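Local structure of Cgl0159-like domain-containing protein (Corynebacterium glutamicum, 3FOK) at residues R15-R18 and M24-E27; L44-A49 and I108-M113; E71-M76 and D96-L101. The protein is of unknown function but folds as a TIM barrel, a scaffold that most often serves enzymes, and packs against other copies of itself. All coordinates share one frame; numbering follows the deposited sequence.

Interaction 1 of 3, residues R15-R18 and M24-E27; sequences RRMR and MVAE
The selenium of Met17 sits over one face of the flat peptide group that joins Met24 to Val25. It lies almost straight above Val25 N, with SE and N 4.1 Å apart. Beside that face, Met17 SE also touches Met24 CB at 3.7 Å. Met17 CG trails behind, 4.0 Å from the same Met24 CB.

Met17 reaches across because its CG is anti to the backbone N (chi1 -170°) and chi2 is extended as well. The chain bends only at its last torsion. The Met24 side chain starts toward Met17 but then turns off, and the two run at about a right angle. Its CB is therefore the part that is touched. Val25 adds a looser apolar contact, CG2 to Met17 SE at 4.3 Å. No hydrogen bond links the two segments.

Arg18 starts away from segment 24-27. It forms a salt bridge with Asp97 and bonds to Ser216 O of the second subunit. Met17 also packs on Ala100, and Val25 on Asp96, both of helix 92-100.

The selenomethionine thus fills the angle between helices 8-20 and 23-30. This is a pair of successive helices joined by a short turn, an N-terminal addition laid against the outer helical layer of a TIM barrel.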
ATOM      1  N   ARG A  15       1.884 -38.578  -3.006  1.00 19.63           N
ATOM      2  CA  ARG A  15       0.519 -38.096  -2.814  1.00 19.52           C
ATOM      3  C   ARG A  15       0.113 -38.362  -1.379  1.00 19.62           C
ATOM      4  O   ARG A  15      -0.406 -37.489  -0.682  1.00 18.76           O
ATOM      5  CB  ARG A  15      -0.467 -38.838  -3.722  1.00 18.36           C
ATOM      6  CG  ARG A  15      -0.460 -38.446  -5.182  1.00 17.44           C
ATOM      7  CD  ARG A  15      -1.698 -39.019  -5.864  1.00 17.20           C
ATOM      8  NE  ARG A  15      -1.713 -40.478  -5.865  1.00 16.46           N
ATOM      9  CZ  ARG A  15      -1.216 -41.229  -6.842  1.00 17.06           C
ATOM     10  NH1 ARG A  15      -0.664 -40.659  -7.903  1.00 17.00           N
ATOM     11  NH2 ARG A  15      -1.269 -42.550  -6.759  1.00 16.65           N
ATOM     12  N   ARG A  16       0.353 -39.595  -0.956  1.00 21.25           N
ATOM     13  CA  ARG A  16       0.011 -40.035   0.381  1.00 22.84           C
ATOM     14  C   ARG A  16       0.774 -39.254   1.440  1.00 23.03           C
ATOM     15  O   ARG A  16       0.311 -39.110   2.566  1.00 22.46           O
ATOM     16  CB  ARG A  16       0.299 -41.528   0.506  1.00 25.36           C
ATOM     17  CG  ARG A  16      -0.253 -42.167   1.749  1.00 31.19           C
ATOM     18  CD  ARG A  16      -0.182 -43.683   1.654  1.00 35.15           C
ATOM     19  NE  ARG A  16      -1.060 -44.216   0.614  1.00 36.11           N
ATOM     20  CZ  ARG A  16      -1.481 -45.476   0.581  1.00 37.46           C
ATOM     21  NH1 ARG A  16      -1.102 -46.328   1.529  1.00 36.76           N
ATOM     22  NH2 ARG A  16      -2.286 -45.889  -0.390  1.00 36.59           N
HETATM   23  N   MSE A  17       1.939 -38.730   1.079  1.00 24.88           N
HETATM   24  CA  MSE A  17       2.727 -37.968   2.038  1.00 27.38           C
HETATM   25  C   MSE A  17       2.113 -36.587   2.244  1.00 25.59           C
HETATM   26  O   MSE A  17       1.835 -36.188   3.375  1.00 25.15           O
HETATM   27  CB  MSE A  17       4.173 -37.814   1.564  1.00 31.36           C
HETATM   28  CG  MSE A  17       5.082 -37.241   2.636  1.00 40.90           C
HETATM   29 SE   MSE A  17       6.819 -36.674   1.999  1.00 54.49          SE
HETATM   30  CE  MSE A  17       7.616 -38.412   1.676  1.00 48.85           C
ATOM     31  N   ARG A  18       1.906 -35.866   1.144  1.00 22.26           N
ATOM     32  CA  ARG A  18       1.322 -34.532   1.191  1.00 20.44           C
ATOM     33  C   ARG A  18       0.018 -34.524   1.980  1.00 20.79           C
ATOM     34  O   ARG A  18      -0.294 -33.560   2.685  1.00 20.39           O
ATOM     35  CB  ARG A  18       1.042 -34.027  -0.224  1.00 18.84           C
ATOM     36  CG  ARG A  18       2.262 -33.565  -1.003  1.00 15.77           C
ATOM     37  CD  ARG A  18       1.868 -33.207  -2.432  1.00 13.34           C
ATOM     38  NE  ARG A  18       2.750 -32.204  -3.013  1.00 11.86           N
ATOM     39  CZ  ARG A  18       2.804 -30.937  -2.615  1.00 11.58           C
ATOM     40  NH1 ARG A  18       2.021 -30.514  -1.628  1.00 11.33           N
ATOM     41  NH2 ARG A  18       3.640 -30.090  -3.204  1.00 11.29           N
HETATM   42  N   MSE A  24       6.762 -33.997   6.557  1.00 34.31           N
HETATM   43  CA  MSE A  24       7.874 -34.713   5.954  1.00 37.25           C
HETATM   44  C   MSE A  24       8.427 -34.035   4.710  1.00 35.22           C
HETATM   45  O   MSE A  24       9.591 -34.239   4.360  1.00 35.10           O
HETATM   46  CB  MSE A  24       7.473 -36.156   5.639  1.00 44.92           C
HETATM   47  CG  MSE A  24       7.224 -37.002   6.882  1.00 56.53           C
HETATM   48 SE   MSE A  24       8.580 -36.752   8.255  1.00 72.53          SE
HETATM   49  CE  MSE A  24       7.488 -35.902   9.615  1.00 66.85           C
ATOM     50  N   VAL A  25       7.609 -33.230   4.037  1.00 32.52           N
ATOM     51  CA  VAL A  25       8.098 -32.537   2.852  1.00 30.74           C
ATOM     52  C   VAL A  25       9.269 -31.648   3.267  1.00 30.43           C
ATOM     53  O   VAL A  25      10.361 -31.748   2.718  1.00 29.28           O
ATOM     54  CB  VAL A  25       7.002 -31.662   2.206  1.00 30.19           C
ATOM     55  CG1 VAL A  25       7.559 -30.951   0.982  1.00 28.38           C
ATOM     56  CG2 VAL A  25       5.814 -32.524   1.822  1.00 29.69           C
ATOM     57  N   ALA A  26       9.036 -30.795   4.256  1.00 30.75           N
ATOM     58  CA  ALA A  26      10.072 -29.894   4.745  1.00 32.23           C
ATOM     59  C   ALA A  26      11.237 -30.660   5.365  1.00 32.98           C
ATOM     60  O   ALA A  26      12.397 -30.285   5.189  1.00 32.33           O
ATOM     61  CB  ALA A  26       9.484 -28.927   5.767  1.00 32.03           C
ATOM     62  N   GLU A  27      10.929 -31.735   6.083  1.00 33.95           N
ATOM     63  CA  GLU A  27      11.966 -32.530   6.728  1.00 34.73           C
ATOM     64  C   GLU A  27      12.900 -33.165   5.700  1.00 34.86           C
ATOM     65  O   GLU A  27      14.119 -33.073   5.827  1.00 34.87           O
ATOM     66  CB  GLU A  27      11.335 -33.606   7.614  1.00 36.64           C
ATOM     67  CG  GLU A  27      12.282 -34.158   8.673  1.00 42.12           C
ATOM     68  CD  GLU A  27      11.555 -34.884   9.796  1.00 45.01           C
ATOM     69  OE1 GLU A  27      10.599 -34.302  10.357  1.00 46.96           O
ATOM     70  OE2 GLU A  27      11.944 -36.027  10.126  1.00 45.08           O
TER

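Interaction 2 of 3, residues L44-A49 and I108-M113; sequences LFIVAA and IVVGSM
Ile46 meets Ile108 and Val110 inside a TIM barrel, a closed ring of eight parallel strands. Strands 44-48 and 108-112 are not direct neighbours. Strand 87-90 lies between them and pairs with both. Their axes come within 8.5 Å and diverge by 50°, consistent with the curl and twist of the barrel wall.

The contact across the segments is wholly apolar. Leu44, Ile46, Ile108 and Val110 all start toward the opposing strand and are buried. They lie in the first three residues of each strand. Leu44 CD1 touches Ile108 CG1 loosely, at 4.2 Å. Ile46 and Ile108 meet at about a right angle, with Ile46 CD1 against Ile108 CG2 at 3.9 Å. Leu89 of the middle strand packs on both Ile46 and Val110 and bridges the pair. The alternate residue Phe45 faces outward and packs on helix 284-295.

Polar bonds are made to other parts of the fold. Backbone bonds tie Leu44 and Ile46 to strand 267-272. Ser112 OG bonds to Asp50 OD1.

Ile46 does most of the reaching. Its outer branch is extended, with CD1 anti to CA (chi2 172°). This carries the methyl forward against two CG2 groups. Val110 CG2 is the nearer, 3.4 Å from Ile46 CD1, and lies also 4.1 Å from Ile46 CG2.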
ATOM      1  N   LEU A  44      27.708 -24.256 -14.801  1.00 27.24           N
ATOM      2  CA  LEU A  44      26.442 -24.655 -14.202  1.00 24.98           C
ATOM      3  C   LEU A  44      25.414 -25.015 -15.273  1.00 23.99           C
ATOM      4  O   LEU A  44      25.282 -24.318 -16.277  1.00 24.30           O
ATOM      5  CB  LEU A  44      25.925 -23.503 -13.333  1.00 24.91           C
ATOM      6  CG  LEU A  44      24.976 -23.750 -12.163  1.00 24.85           C
ATOM      7  CD1 LEU A  44      25.640 -24.656 -11.134  1.00 24.54           C
ATOM      8  CD2 LEU A  44      24.616 -22.413 -11.530  1.00 26.16           C
ATOM      9  N   PHE A  45      24.701 -26.116 -15.058  1.00 23.54           N
ATOM     10  CA  PHE A  45      23.664 -26.568 -15.985  1.00 23.33           C
ATOM     11  C   PHE A  45      22.412 -26.877 -15.179  1.00 22.95           C
ATOM     12  O   PHE A  45      22.390 -27.810 -14.376  1.00 23.99           O
ATOM     13  CB  PHE A  45      24.132 -27.807 -16.758  1.00 23.64           C
ATOM     14  CG  PHE A  45      23.059 -28.454 -17.600  1.00 23.45           C
ATOM     15  CD1 PHE A  45      22.061 -27.692 -18.205  1.00 24.92           C
ATOM     16  CD2 PHE A  45      23.063 -29.830 -17.809  1.00 23.60           C
ATOM     17  CE1 PHE A  45      21.086 -28.293 -19.006  1.00 24.42           C
ATOM     18  CE2 PHE A  45      22.100 -30.437 -18.604  1.00 23.09           C
ATOM     19  CZ  PHE A  45      21.107 -29.666 -19.205  1.00 24.02           C
ATOM     20  N   ILE A  46      21.371 -26.081 -15.401  1.00 22.28           N
ATOM     21  CA  ILE A  46      20.120 -26.226 -14.674  1.00 20.98           C
ATOM     22  C   ILE A  46      18.912 -26.415 -15.586  1.00 21.27           C
ATOM     23  O   ILE A  46      18.767 -25.717 -16.593  1.00 21.05           O
ATOM     24  CB  ILE A  46      19.908 -24.990 -13.775  1.00 20.73           C
ATOM     25  CG1 ILE A  46      20.953 -25.004 -12.659  1.00 21.09           C
ATOM     26  CG2 ILE A  46      18.489 -24.968 -13.215  1.00 20.63           C
ATOM     27  CD1 ILE A  46      20.978 -23.755 -11.820  1.00 23.69           C
ATOM     28  N   VAL A  47      18.049 -27.365 -15.232  1.00 19.57           N
ATOM     29  CA  VAL A  47      16.855 -27.626 -16.020  1.00 18.91           C
ATOM     30  C   VAL A  47      15.674 -26.881 -15.398  1.00 18.22           C
ATOM     31  O   VAL A  47      15.410 -27.000 -14.203  1.00 17.77           O
ATOM     32  CB  VAL A  47      16.541 -29.132 -16.084  1.00 19.76           C
ATOM     33  CG1 VAL A  47      15.567 -29.398 -17.215  1.00 18.83           C
ATOM     34  CG2 VAL A  47      17.824 -29.928 -16.286  1.00 21.99           C
ATOM     35  N   ALA A  48      14.965 -26.118 -16.223  1.00 18.08           N
ATOM     36  CA  ALA A  48      13.838 -25.309 -15.767  1.00 19.32           C
ATOM     37  C   ALA A  48      12.450 -25.897 -16.006  1.00 20.57           C
ATOM     38  O   ALA A  48      12.178 -26.486 -17.054  1.00 21.90           O
ATOM     39  CB  ALA A  48      13.921 -23.933 -16.410  1.00 18.17           C
ATOM     40  N   ALA A  49      11.567 -25.699 -15.031  1.00 20.74           N
ATOM     41  CA  ALA A  49      10.198 -26.192 -15.115  1.00 20.39           C
ATOM     42  C   ALA A  49       9.237 -25.334 -14.295  1.00 20.64           C
ATOM     43  O   ALA A  49       8.353 -25.855 -13.620  1.00 22.78           O
ATOM     44  CB  ALA A  49      10.135 -27.642 -14.647  1.00 20.92           C
ATOM     45  N   ILE A 108      21.474 -28.476  -7.362  1.00 17.66           N
ATOM     46  CA  ILE A 108      21.271 -27.057  -7.144  1.00 16.46           C
ATOM     47  C   ILE A 108      19.795 -26.753  -7.334  1.00 15.70           C
ATOM     48  O   ILE A 108      19.225 -27.056  -8.380  1.00 16.01           O
ATOM     49  CB  ILE A 108      22.090 -26.227  -8.147  1.00 17.55           C
ATOM     50  CG1 ILE A 108      23.581 -26.388  -7.849  1.00 18.15           C
ATOM     51  CG2 ILE A 108      21.670 -24.758  -8.087  1.00 15.85           C
ATOM     52  CD1 ILE A 108      23.961 -26.008  -6.429  1.00 20.55           C
ATOM     53  N   VAL A 109      19.174 -26.166  -6.319  1.00 15.15           N
ATOM     54  CA  VAL A 109      17.762 -25.830  -6.415  1.00 14.51           C
ATOM     55  C   VAL A 109      17.588 -24.333  -6.630  1.00 14.76           C
ATOM     56  O   VAL A 109      18.057 -23.523  -5.823  1.00 14.57           O
ATOM     57  CB  VAL A 109      16.989 -26.210  -5.141  1.00 13.32           C
ATOM     58  CG1 VAL A 109      15.496 -26.080  -5.401  1.00 14.26           C
ATOM     59  CG2 VAL A 109      17.344 -27.618  -4.710  1.00 13.48           C
ATOM     60  N   VAL A 110      16.920 -23.975  -7.721  1.00 13.68           N
ATOM     61  CA  VAL A 110      16.663 -22.575  -8.033  1.00 15.45           C
ATOM     62  C   VAL A 110      15.164 -22.347  -7.887  1.00 16.17           C
ATOM     63  O   VAL A 110      14.357 -23.067  -8.482  1.00 16.59           O
ATOM     64  CB  VAL A 110      17.068 -22.225  -9.478  1.00 16.32           C
ATOM     65  CG1 VAL A 110      16.992 -20.715  -9.687  1.00 15.13           C
ATOM     66  CG2 VAL A 110      18.468 -22.733  -9.765  1.00 17.98           C
ATOM     67  N   GLY A 111      14.789 -21.352  -7.093  1.00 14.82           N
ATOM     68  CA  GLY A 111      13.378 -21.085  -6.909  1.00 14.46           C
ATOM     69  C   GLY A 111      12.893 -19.864  -7.657  1.00 15.91           C
ATOM     70  O   GLY A 111      13.480 -18.785  -7.565  1.00 15.96           O
ATOM     71  N   SER A 112      11.813 -20.055  -8.406  1.00 17.00           N
ATOM     72  CA  SER A 112      11.183 -18.997  -9.185  1.00 17.65           C
ATOM     73  C   SER A 112      10.336 -18.172  -8.221  1.00 17.12           C
ATOM     74  O   SER A 112       9.513 -18.715  -7.494  1.00 17.71           O
ATOM     75  CB  SER A 112      10.304 -19.618 -10.277  1.00 15.68           C
ATOM     76  OG  SER A 112       9.609 -18.628 -11.008  1.00 16.31           O
HETATM   77  N   MSE A 113      10.529 -16.859  -8.224  1.00 18.93           N
HETATM   78  CA  MSE A 113       9.805 -15.985  -7.308  1.00 20.78           C
HETATM   79  C   MSE A 113       8.485 -15.391  -7.801  1.00 21.41           C
HETATM   80  O   MSE A 113       7.507 -15.360  -7.050  1.00 21.53           O
HETATM   81  CB  MSE A 113      10.720 -14.845  -6.859  1.00 22.77           C
HETATM   82  CG  MSE A 113      12.011 -15.305  -6.209  1.00 27.75           C
HETATM   83 SE   MSE A 113      13.127 -13.830  -5.627  1.00 36.42          SE
HETATM   84  CE  MSE A 113      12.267 -13.464  -3.932  1.00 30.58           C
TER

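Interaction 3 of 3, residues E71-M76 and D96-L101; sequences ELLERM and DDLAAL
Leu73 and Met76 pack on Asp97 and Leu98 in a buried helix-helix contact in the outer layer of the TIM barrel. Helix 69-81 follows barrel strand 44-48. Helix 92-100 follows the next strand of the ring, 87-90. The two are therefore successive helices of the beta-alpha-beta order. Their axes are 11.1 Å apart at the closest and inclined by 60°. At that spacing the backbones stay well apart, and side chains make the contact.

Leu73 is the main side chain from helix 69-81. Both its methyls, CD1 and CD2, face the CB of Asp97, each 4.0 Å from it. The side chains of Leu73 and Asp97 meet at about a right angle. CD1 also lies 4.0 Å from Asp97 OD2, a van der Waals contact with no bond.

The Asp97 carboxylate is engaged instead with Arg18 of helix 8-20, through a salt bridge at OD1. Its OD2 makes a weak hydrogen bond to Thr237 OG1 of the second subunit. That bond, and the packing of Leu73 on the same Thr237, place this edge of the contact at a subunit interface. The positive charge of Arg18 would be expected to favour the ionised form of the buried aspartate.

Leu98 brings the apolar half. Its CG is anti to the carbonyl carbon (chi1 -71°). A chi2 of 173° sets CD1 anti to CA, and the other methyl, CD2, turns to helix 69-81. The selenium end of Met76 turns away from helix 92-100, so the base of that side chain makes the contact. Leu98 CD2 touches two carbons, Leu73 CD2 at 4.2 Å and Met76 CB at 4.3 Å.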
ATOM      1  N   GLU A  71       3.944 -36.683 -15.611  1.00 24.77           N
ATOM      2  CA  GLU A  71       4.916 -36.859 -16.685  1.00 26.51           C
ATOM      3  C   GLU A  71       5.984 -35.782 -16.569  1.00 25.76           C
ATOM      4  O   GLU A  71       7.149 -36.024 -16.868  1.00 26.28           O
ATOM      5  CB  GLU A  71       4.255 -36.754 -18.060  1.00 29.45           C
ATOM      6  CG  GLU A  71       3.105 -37.704 -18.291  1.00 34.30           C
ATOM      7  CD  GLU A  71       2.724 -37.797 -19.758  1.00 37.61           C
ATOM      8  OE1 GLU A  71       2.912 -36.797 -20.486  1.00 39.81           O
ATOM      9  OE2 GLU A  71       2.223 -38.864 -20.177  1.00 38.02           O
ATOM     10  N   LEU A  72       5.581 -34.592 -16.138  1.00 24.79           N
ATOM     11  CA  LEU A  72       6.522 -33.492 -15.981  1.00 23.37           C
ATOM     12  C   LEU A  72       7.582 -33.931 -14.981  1.00 23.08           C
ATOM     13  O   LEU A  72       8.776 -33.766 -15.216  1.00 23.20           O
ATOM     14  CB  LEU A  72       5.811 -32.242 -15.458  1.00 23.82           C
ATOM     15  CG  LEU A  72       6.450 -30.874 -15.741  1.00 24.84           C
ATOM     16  CD1 LEU A  72       5.848 -29.843 -14.799  1.00 24.44           C
ATOM     17  CD2 LEU A  72       7.958 -30.926 -15.552  1.00 25.05           C
ATOM     18  N   LEU A  73       7.136 -34.503 -13.866  1.00 22.36           N
ATOM     19  CA  LEU A  73       8.050 -34.970 -12.834  1.00 23.06           C
ATOM     20  C   LEU A  73       8.956 -36.087 -13.349  1.00 24.07           C
ATOM     21  O   LEU A  73      10.143 -36.119 -13.028  1.00 22.80           O
ATOM     22  CB  LEU A  73       7.264 -35.438 -11.603  1.00 22.44           C
ATOM     23  CG  LEU A  73       6.559 -34.331 -10.802  1.00 21.62           C
ATOM     24  CD1 LEU A  73       5.708 -34.940  -9.696  1.00 20.95           C
ATOM     25  CD2 LEU A  73       7.596 -33.388 -10.217  1.00 19.20           C
ATOM     26  N   GLU A  74       8.403 -36.994 -14.151  1.00 25.19           N
ATOM     27  CA  GLU A  74       9.192 -38.092 -14.705  1.00 27.19           C
ATOM     28  C   GLU A  74      10.286 -37.532 -15.605  1.00 27.09           C
ATOM     29  O   GLU A  74      11.459 -37.884 -15.478  1.00 27.86           O
ATOM     30  CB  GLU A  74       8.309 -39.038 -15.526  1.00 29.12           C
ATOM     31  CG  GLU A  74       8.263 -40.478 -15.018  1.00 34.07           C
ATOM     32  CD  GLU A  74       9.638 -41.116 -14.893  1.00 36.38           C
ATOM     33  OE1 GLU A  74      10.353 -41.231 -15.914  1.00 38.04           O
ATOM     34  OE2 GLU A  74      10.004 -41.508 -13.766  1.00 37.63           O
ATOM     35  N   ARG A  75       9.892 -36.656 -16.521  1.00 26.60           N
ATOM     36  CA  ARG A  75      10.836 -36.048 -17.446  1.00 28.33           C
ATOM     37  C   ARG A  75      11.916 -35.301 -16.666  1.00 28.97           C
ATOM     38  O   ARG A  75      13.069 -35.253 -17.079  1.00 28.46           O
ATOM     39  CB  ARG A  75      10.090 -35.108 -18.396  1.00 27.05           C
ATOM     40  CG  ARG A  75       8.889 -35.779 -19.058  1.00 28.80           C
ATOM     41  CD  ARG A  75       8.081 -34.816 -19.906  1.00 27.90           C
ATOM     42  NE  ARG A  75       8.586 -34.730 -21.270  1.00 31.71           N
ATOM     43  CZ  ARG A  75       8.165 -35.490 -22.276  1.00 31.36           C
ATOM     44  NH1 ARG A  75       7.219 -36.396 -22.079  1.00 29.83           N
ATOM     45  NH2 ARG A  75       8.699 -35.347 -23.481  1.00 33.34           N
HETATM   46  N   MSE A  76      11.531 -34.732 -15.527  1.00 31.29           N
HETATM   47  CA  MSE A  76      12.468 -34.007 -14.676  1.00 33.94           C
HETATM   48  C   MSE A  76      13.422 -34.995 -14.012  1.00 31.97           C
HETATM   49  O   MSE A  76      14.635 -34.779 -13.981  1.00 31.12           O
HETATM   50  CB  MSE A  76      11.714 -33.216 -13.596  1.00 41.54           C
HETATM   51  CG  MSE A  76      11.828 -31.701 -13.725  1.00 51.03           C
HETATM   52 SE   MSE A  76      13.650 -31.059 -13.629  1.00 69.15          SE
HETATM   53  CE  MSE A  76      14.149 -31.384 -15.454  1.00 63.29           C
ATOM     54  N   ASP A  96       9.026 -29.131  -4.064  1.00 17.57           N
ATOM     55  CA  ASP A  96       8.627 -29.976  -2.946  1.00 19.00           C
ATOM     56  C   ASP A  96       8.435 -31.424  -3.402  1.00 19.11           C
ATOM     57  O   ASP A  96       8.935 -32.342  -2.750  1.00 17.77           O
ATOM     58  CB  ASP A  96       7.346 -29.456  -2.278  1.00 20.02           C
ATOM     59  CG  ASP A  96       7.545 -28.104  -1.592  1.00 22.98           C
ATOM     60  OD1 ASP A  96       8.668 -27.825  -1.115  1.00 23.93           O
ATOM     61  OD2 ASP A  96       6.573 -27.322  -1.512  1.00 24.85           O
ATOM     62  N   ASP A  97       7.731 -31.643  -4.512  1.00 18.92           N
ATOM     63  CA  ASP A  97       7.541 -33.010  -4.985  1.00 20.13           C
ATOM     64  C   ASP A  97       8.902 -33.666  -5.196  1.00 20.28           C
ATOM     65  O   ASP A  97       9.202 -34.691  -4.586  1.00 20.66           O
ATOM     66  CB  ASP A  97       6.739 -33.048  -6.288  1.00 23.20           C
ATOM     67  CG  ASP A  97       5.276 -32.692  -6.085  1.00 25.75           C
ATOM     68  OD1 ASP A  97       4.749 -32.943  -4.980  1.00 26.54           O
ATOM     69  OD2 ASP A  97       4.648 -32.173  -7.037  1.00 28.60           O
ATOM     70  N   LEU A  98       9.730 -33.065  -6.046  1.00 19.45           N
ATOM     71  CA  LEU A  98      11.058 -33.601  -6.312  1.00 18.99           C
ATOM     72  C   LEU A  98      11.834 -33.832  -5.017  1.00 19.82           C
ATOM     73  O   LEU A  98      12.584 -34.798  -4.901  1.00 21.15           O
ATOM     74  CB  LEU A  98      11.846 -32.656  -7.221  1.00 17.51           C
ATOM     75  CG  LEU A  98      11.417 -32.538  -8.686  1.00 17.62           C
ATOM     76  CD1 LEU A  98      12.208 -31.430  -9.372  1.00 16.25           C
ATOM     77  CD2 LEU A  98      11.636 -33.871  -9.392  1.00 17.84           C
ATOM     78  N   ALA A  99      11.650 -32.951  -4.041  1.00 19.62           N
ATOM     79  CA  ALA A  99      12.347 -33.096  -2.769  1.00 20.09           C
ATOM     80  C   ALA A  99      11.774 -34.281  -2.004  1.00 20.82           C
ATOM     81  O   ALA A  99      12.511 -35.091  -1.441  1.00 21.78           O
ATOM     82  CB  ALA A  99      12.212 -31.818  -1.945  1.00 18.55           C
ATOM     83  N   ALA A 100      10.449 -34.378  -1.992  1.00 22.75           N
ATOM     84  CA  ALA A 100       9.765 -35.461  -1.299  1.00 23.05           C
ATOM     85  C   ALA A 100      10.172 -36.805  -1.900  1.00 23.89           C
ATOM     86  O   ALA A 100      10.359 -37.781  -1.178  1.00 25.06           O
ATOM     87  CB  ALA A 100       8.260 -35.271  -1.399  1.00 22.49           C
ATOM     88  N   LEU A 101      10.309 -36.843  -3.224  1.00 24.37           N
ATOM     89  CA  LEU A 101      10.713 -38.058  -3.930  1.00 24.31           C
ATOM     90  C   LEU A 101      12.181 -38.382  -3.674  1.00 24.13           C
ATOM     91  O   LEU A 101      12.664 -39.440  -4.067  1.00 24.54           O
ATOM     92  CB  LEU A 101      10.511 -37.908  -5.443  1.00 24.69           C
ATOM     93  CG  LEU A 101       9.145 -38.027  -6.126  1.00 25.40           C
ATOM     94  CD1 LEU A 101       8.071 -38.434  -5.137  1.00 26.38           C
ATOM     95  CD2 LEU A 101       8.812 -36.702  -6.786  1.00 25.64           C
TER

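The three contacts lead from the outside of the barrel to its interior. Interaction 1 and interaction 3 have centres 13 Å apart and touch directly. Arg18 NE is 2.9 Å from Asp97 OD1 in a salt bridge, and Met17 SE lies 3.9 Å from Ala100 CB. Both also reach the second subunit. Interaction 3 is nested in the chain loop closed by interaction 2, and their centres are again 13 Å apart. There Leu72 CD2 meets Ala49 CB at 4.0 Å, joining helix 69-81 to the end of segment 44-49. Interactions 1 and 2 do not touch. Their nearest atoms are about 11 Å apart.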